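Tryptophan synthase alpha chain (Aquifex aeolicus, PDB 2EKC) probably catalyses the aldol cleavage of indoleglycerol phosphate to indole and glyceraldehyde 3-phosphate, as the alpha subunit of tryptophan synthase. Local coordinates at residues A[62-65]-A[66-70]; A[198-201]-A[202-205]. One frame throughout, in Å; residues are numbered along the deposited sequence.

Overall arrangement
Both contacts are local, each within a different outer helix of the eight-stranded parallel barrel. Contact 1 lies at the start of helix 62-73, after strand 47-51; contact 2 closes helix 192-204, which leads from strand 174-177 to strand 209-212. They sit on opposite sides of the chain's centre, 34 Å apart between centres and about 21 Å between nearest atoms, and do not touch. Contact 1 borders the predicted active site: the side chain of His68 comes within about 3 Å of that of Asp60, and Ile64 within about 8 Å of Glu49. Contact 2 is remote from both acids and instead carries Cys205, disulfide-bonded to Cys167.

Contact 1: A[62-65]-A[66-70]; sequences PTIQ and VAHEV
The first turns of helix 62-73, just beyond the predicted proton acceptor Asp60, bring Ile64 and His68 together one turn apart. CG2 of Ile64 lies 3.7 Å from CD2 of His68, the two side chains meeting at a slant. With CG1 of Ile64 beside the backbone N (chi1 -60°), the CG2 branch stands anti to that N and points on along the helix to the imidazole. CD2 of His68 also comes to 3.2 Å from Ile64 O, the carbonyl oxygen that accepts the His68 N-H at 3.0 Å. The ring is held by both nitrogens: ND1 is hydrogen-bonded to Phe54 N and NE2 to Asp60 OD2, fixing its rotation beside the predicted site of this TIM barrel. NE2 of Gln65 is hydrogen-bonded to Pro57 O, while Gln65 O takes a nearly straight bond from Glu69 N (3.1 Å, 173°). At the helix start Val66 N bonds to Pro62 O at 3.1 Å and only weakly to Thr63 O. CG2 of Val66, on the outer side, rests 3.3 Å from Pro62 O. Ile64 and Ala67 turn inward instead, reaching Met24 of strand 18-24 and Val238 of helix 235-242.

Contact 2: A[198-201]-A[202-205]; sequences VEEY and RELC
Arg202 opens the last turn of helix 192-204 by donating its backbone N-H to Val198 O at 2.7 Å. CG of Arg202, set beside the backbone N by chi1 (-63°), lies 3.1 Å from Val198 O; the bend at chi2 (-61°) then lays the chain alongside Val198, with NE 3.8 Å from Val198 CG1. Beyond this the guanidinium reaches Asp229 through NH1, in a salt bridge, and Phe227 O through NH2. Glu203 N bonds to Glu199 O and weakly to Glu200 O, and the side chain runs back across the helix surface, Glu203 OE2 stopping 3.3 Å from Glu200 CA. The carboxylates of Glu200 and Glu203 do not meet; salt bridges from Glu200 to Lys197 and Arg160 would probably offset the repulsion between the two like charges. Leu204 N is shared between Glu200 O, in the carbonyl plane, and Tyr201 O, which it approaches from above that plane (63° out). Cys205 then leaves helical geometry, and its N makes a weak bond to Tyr201 O. This turn lays Cys205 CB over one face of the Tyr201 ring, 3.7 Å from the centroid, in a CH-pi contact offset toward the rim. SG makes an oblique sulfur-aromatic contact, 4.3 Å from the Tyr201 ring centroid, displaced toward the hydroxyl, where it comes to 3.5 Å from Tyr201 OH. An alanine at Tyr201 is likely to leave Cys205 CB without its aromatic floor and Lys207 O and Thr174 without the hydroxyl they share. The helix end lies against strands 174-177 and 209-212 and beside helix 160-169: Tyr201 meets Phe176 edge-to-face and packs on Val209, Leu204 leans on Ile163, and the disulfide from Cys205 to Cys167 joins it to that same helix.

Contact 1: A[62-65]-A[66-70]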
loop_
_atom_site.group_PDB
_atom_site.type_symbol
_atom_site.label_atom_id
_atom_site.label_comp_id
_atom_site.label_asym_id
_atom_site.label_seq_id
_atom_site.Cartn_x
_atom_site.Cartn_y
_atom_site.Cartn_z
ATOM N N PRO A 62 -7.751 -12.977 -7.140
ATOM C CA PRO A 62 -7.078 -14.133 -7.745
ATOM C C PRO A 62 -5.607 -13.942 -8.122
ATOM O O PRO A 62 -4.765 -14.783 -7.804
ATOM C CB PRO A 62 -7.945 -14.437 -8.966
ATOM C CG PRO A 62 -9.310 -14.029 -8.508
ATOM C CD PRO A 62 -9.028 -12.706 -7.826
ATOM N N THR A 63 -5.304 -12.849 -8.816
ATOM C CA THR A 63 -3.938 -12.574 -9.251
ATOM C C THR A 63 -2.961 -12.467 -8.089
ATOM O O THR A 63 -1.884 -13.069 -8.118
ATOM C CB THR A 63 -3.862 -11.269 -10.068
ATOM O OG1 THR A 63 -4.598 -11.424 -11.287
ATOM C CG2 THR A 63 -2.416 -10.931 -10.395
ATOM N N ILE A 64 -3.330 -11.698 -7.070
ATOM C CA ILE A 64 -2.456 -11.526 -5.914
ATOM C C ILE A 64 -2.363 -12.812 -5.099
ATOM O O ILE A 64 -1.326 -13.097 -4.511
ATOM C CB ILE A 64 -2.939 -10.368 -5.003
ATOM C CG1 ILE A 64 -2.963 -9.059 -5.798
ATOM C CG2 ILE A 64 -2.014 -10.227 -3.792
ATOM C CD1 ILE A 64 -1.649 -8.701 -6.433
ATOM N N GLN A 65 -3.443 -13.587 -5.051
ATOM C CA GLN A 65 -3.394 -14.845 -4.314
ATOM C C GLN A 65 -2.359 -15.772 -4.946
ATOM O O GLN A 65 -1.697 -16.536 -4.245
ATOM C CB GLN A 65 -4.763 -15.536 -4.293
ATOM C CG GLN A 65 -5.822 -14.797 -3.471
ATOM C CD GLN A 65 -7.003 -15.688 -3.123
ATOM O OE1 GLN A 65 -7.379 -16.562 -3.903
ATOM N NE2 GLN A 65 -7.600 -15.464 -1.954
ATOM N N VAL A 66 -2.219 -15.713 -6.270
ATOM C CA VAL A 66 -1.230 -16.553 -6.947
ATOM C C VAL A 66 0.162 -16.110 -6.501
ATOM O O VAL A 66 1.023 -16.941 -6.206
ATOM C CB VAL A 66 -1.323 -16.437 -8.487
ATOM C CG1 VAL A 66 -0.125 -17.142 -9.139
ATOM C CG2 VAL A 66 -2.624 -17.059 -8.977
ATOM N N ALA A 67 0.373 -14.798 -6.442
ATOM C CA ALA A 67 1.661 -14.256 -6.017
ATOM C C ALA A 67 1.995 -14.758 -4.612
ATOM O O ALA A 67 3.134 -15.118 -4.328
ATOM C CB ALA A 67 1.627 -12.725 -6.037
ATOM N N HIS A 68 0.998 -14.785 -3.733
ATOM C CA HIS A 68 1.208 -15.266 -2.368
ATOM C C HIS A 68 1.730 -16.703 -2.377
ATOM O O HIS A 68 2.777 -17.012 -1.801
ATOM C CB HIS A 68 -0.110 -15.233 -1.587
ATOM C CG HIS A 68 -0.425 -13.907 -0.966
ATOM N ND1 HIS A 68 0.139 -13.492 0.222
ATOM C CD2 HIS A 68 -1.274 -12.923 -1.344
ATOM C CE1 HIS A 68 -0.355 -12.310 0.552
ATOM N NE2 HIS A 68 -1.216 -11.942 -0.381
ATOM N N GLU A 69 0.975 -17.575 -3.036
ATOM C CA GLU A 69 1.293 -18.995 -3.120
ATOM C C GLU A 69 2.670 -19.278 -3.700
ATOM O O GLU A 69 3.461 -20.029 -3.118
ATOM C CB GLU A 69 0.232 -19.711 -3.958
ATOM C CG GLU A 69 0.330 -21.228 -3.903
ATOM C CD GLU A 69 -0.605 -21.906 -4.883
ATOM O OE1 GLU A 69 -1.777 -21.488 -4.967
ATOM O OE2 GLU A 69 -0.168 -22.862 -5.563
ATOM N N VAL A 70 2.950 -18.682 -4.854
ATOM C CA VAL A 70 4.230 -18.878 -5.518
ATOM C C VAL A 70 5.371 -18.410 -4.616
ATOM O O VAL A 70 6.340 -19.136 -4.407
ATOM C CB VAL A 70 4.266 -18.116 -6.866
ATOM C CG1 VAL A 70 5.658 -18.215 -7.498
ATOM C CG2 VAL A 70 3.210 -18.698 -7.813
#

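Contact 2: A[198-201]-A[202-205]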
loop_
_atom_site.group_PDB
_atom_site.type_symbol
_atom_site.label_atom_id
_atom_site.label_comp_id
_atom_site.label_asym_id
_atom_site.label_seq_id
_atom_site.Cartn_x
_atom_site.Cartn_y
_atom_site.Cartn_z
ATOM N N VAL A 198 -16.027 9.638 -0.432
ATOM C CA VAL A 198 -14.835 10.431 -0.174
ATOM C C VAL A 198 -15.205 11.879 0.113
ATOM O O VAL A 198 -14.585 12.530 0.960
ATOM C CB VAL A 198 -13.855 10.384 -1.363
ATOM C CG1 VAL A 198 -12.705 11.353 -1.126
ATOM C CG2 VAL A 198 -13.315 8.965 -1.528
ATOM N N GLU A 199 -16.217 12.383 -0.585
ATOM C CA GLU A 199 -16.652 13.754 -0.371
ATOM C C GLU A 199 -17.117 13.890 1.078
ATOM O O GLU A 199 -16.834 14.894 1.731
ATOM C CB GLU A 199 -17.768 14.117 -1.360
ATOM C CG GLU A 199 -17.385 13.800 -2.807
ATOM C CD GLU A 199 -18.328 14.396 -3.835
ATOM O OE1 GLU A 199 -19.549 14.451 -3.576
ATOM O OE2 GLU A 199 -17.842 14.796 -4.917
ATOM N N GLU A 200 -17.823 12.877 1.582
ATOM C CA GLU A 200 -18.273 12.888 2.975
ATOM C C GLU A 200 -17.033 12.906 3.851
ATOM O O GLU A 200 -16.933 13.673 4.811
ATOM C CB GLU A 200 -19.076 11.629 3.308
ATOM C CG GLU A 200 -20.544 11.676 2.941
ATOM C CD GLU A 200 -21.307 10.488 3.501
ATOM O OE1 GLU A 200 -21.177 9.378 2.944
ATOM O OE2 GLU A 200 -22.026 10.663 4.510
ATOM N N TYR A 201 -16.090 12.033 3.510
ATOM C CA TYR A 201 -14.832 11.914 4.236
ATOM C C TYR A 201 -14.156 13.282 4.315
ATOM O O TYR A 201 -13.661 13.674 5.371
ATOM C CB TYR A 201 -13.923 10.912 3.517
ATOM C CG TYR A 201 -12.496 10.853 4.017
ATOM C CD1 TYR A 201 -12.139 10.052 5.103
ATOM C CD2 TYR A 201 -11.494 11.582 3.382
ATOM C CE1 TYR A 201 -10.809 9.975 5.538
ATOM C CE2 TYR A 201 -10.168 11.513 3.805
ATOM C CZ TYR A 201 -9.832 10.709 4.878
ATOM O OH TYR A 201 -8.515 10.625 5.266
ATOM N N ARG A 202 -14.148 14.004 3.198
ATOM C CA ARG A 202 -13.529 15.328 3.144
ATOM C C ARG A 202 -14.138 16.256 4.183
ATOM O O ARG A 202 -13.444 17.083 4.773
ATOM C CB ARG A 202 -13.711 15.955 1.761
ATOM C CG ARG A 202 -13.043 15.199 0.624
ATOM C CD ARG A 202 -11.548 15.114 0.821
ATOM N NE ARG A 202 -10.875 14.618 -0.377
ATOM C CZ ARG A 202 -9.565 14.410 -0.460
ATOM N NH1 ARG A 202 -8.786 14.656 0.586
ATOM N NH2 ARG A 202 -9.036 13.950 -1.585
ATOM N N GLU A 203 -15.443 16.111 4.383
ATOM C CA GLU A 203 -16.195 16.918 5.339
ATOM C C GLU A 203 -15.746 16.654 6.773
ATOM O O GLU A 203 -15.767 17.548 7.620
ATOM C CB GLU A 203 -17.692 16.588 5.237
ATOM C CG GLU A 203 -18.338 16.877 3.886
ATOM C CD GLU A 203 -19.772 16.363 3.799
ATOM O OE1 GLU A 203 -20.573 16.660 4.711
ATOM O OE2 GLU A 203 -20.104 15.667 2.816
ATOM N N LEU A 204 -15.336 15.417 7.035
ATOM C CA LEU A 204 -14.943 15.004 8.374
ATOM C C LEU A 204 -13.460 14.775 8.603
ATOM O O LEU A 204 -13.031 14.641 9.746
ATOM C CB LEU A 204 -15.686 13.718 8.732
ATOM C CG LEU A 204 -17.213 13.788 8.768
ATOM C CD1 LEU A 204 -17.805 12.389 8.677
ATOM C CD2 LEU A 204 -17.648 14.488 10.045
ATOM N N CYS A 205 -12.675 14.740 7.532
ATOM C CA CYS A 205 -11.258 14.453 7.680
ATOM C C CYS A 205 -10.351 15.232 6.744
ATOM O O CYS A 205 -10.667 15.409 5.571
ATOM C CB CYS A 205 -11.045 12.961 7.458
ATOM S SG CYS A 205 -9.494 12.304 8.123
#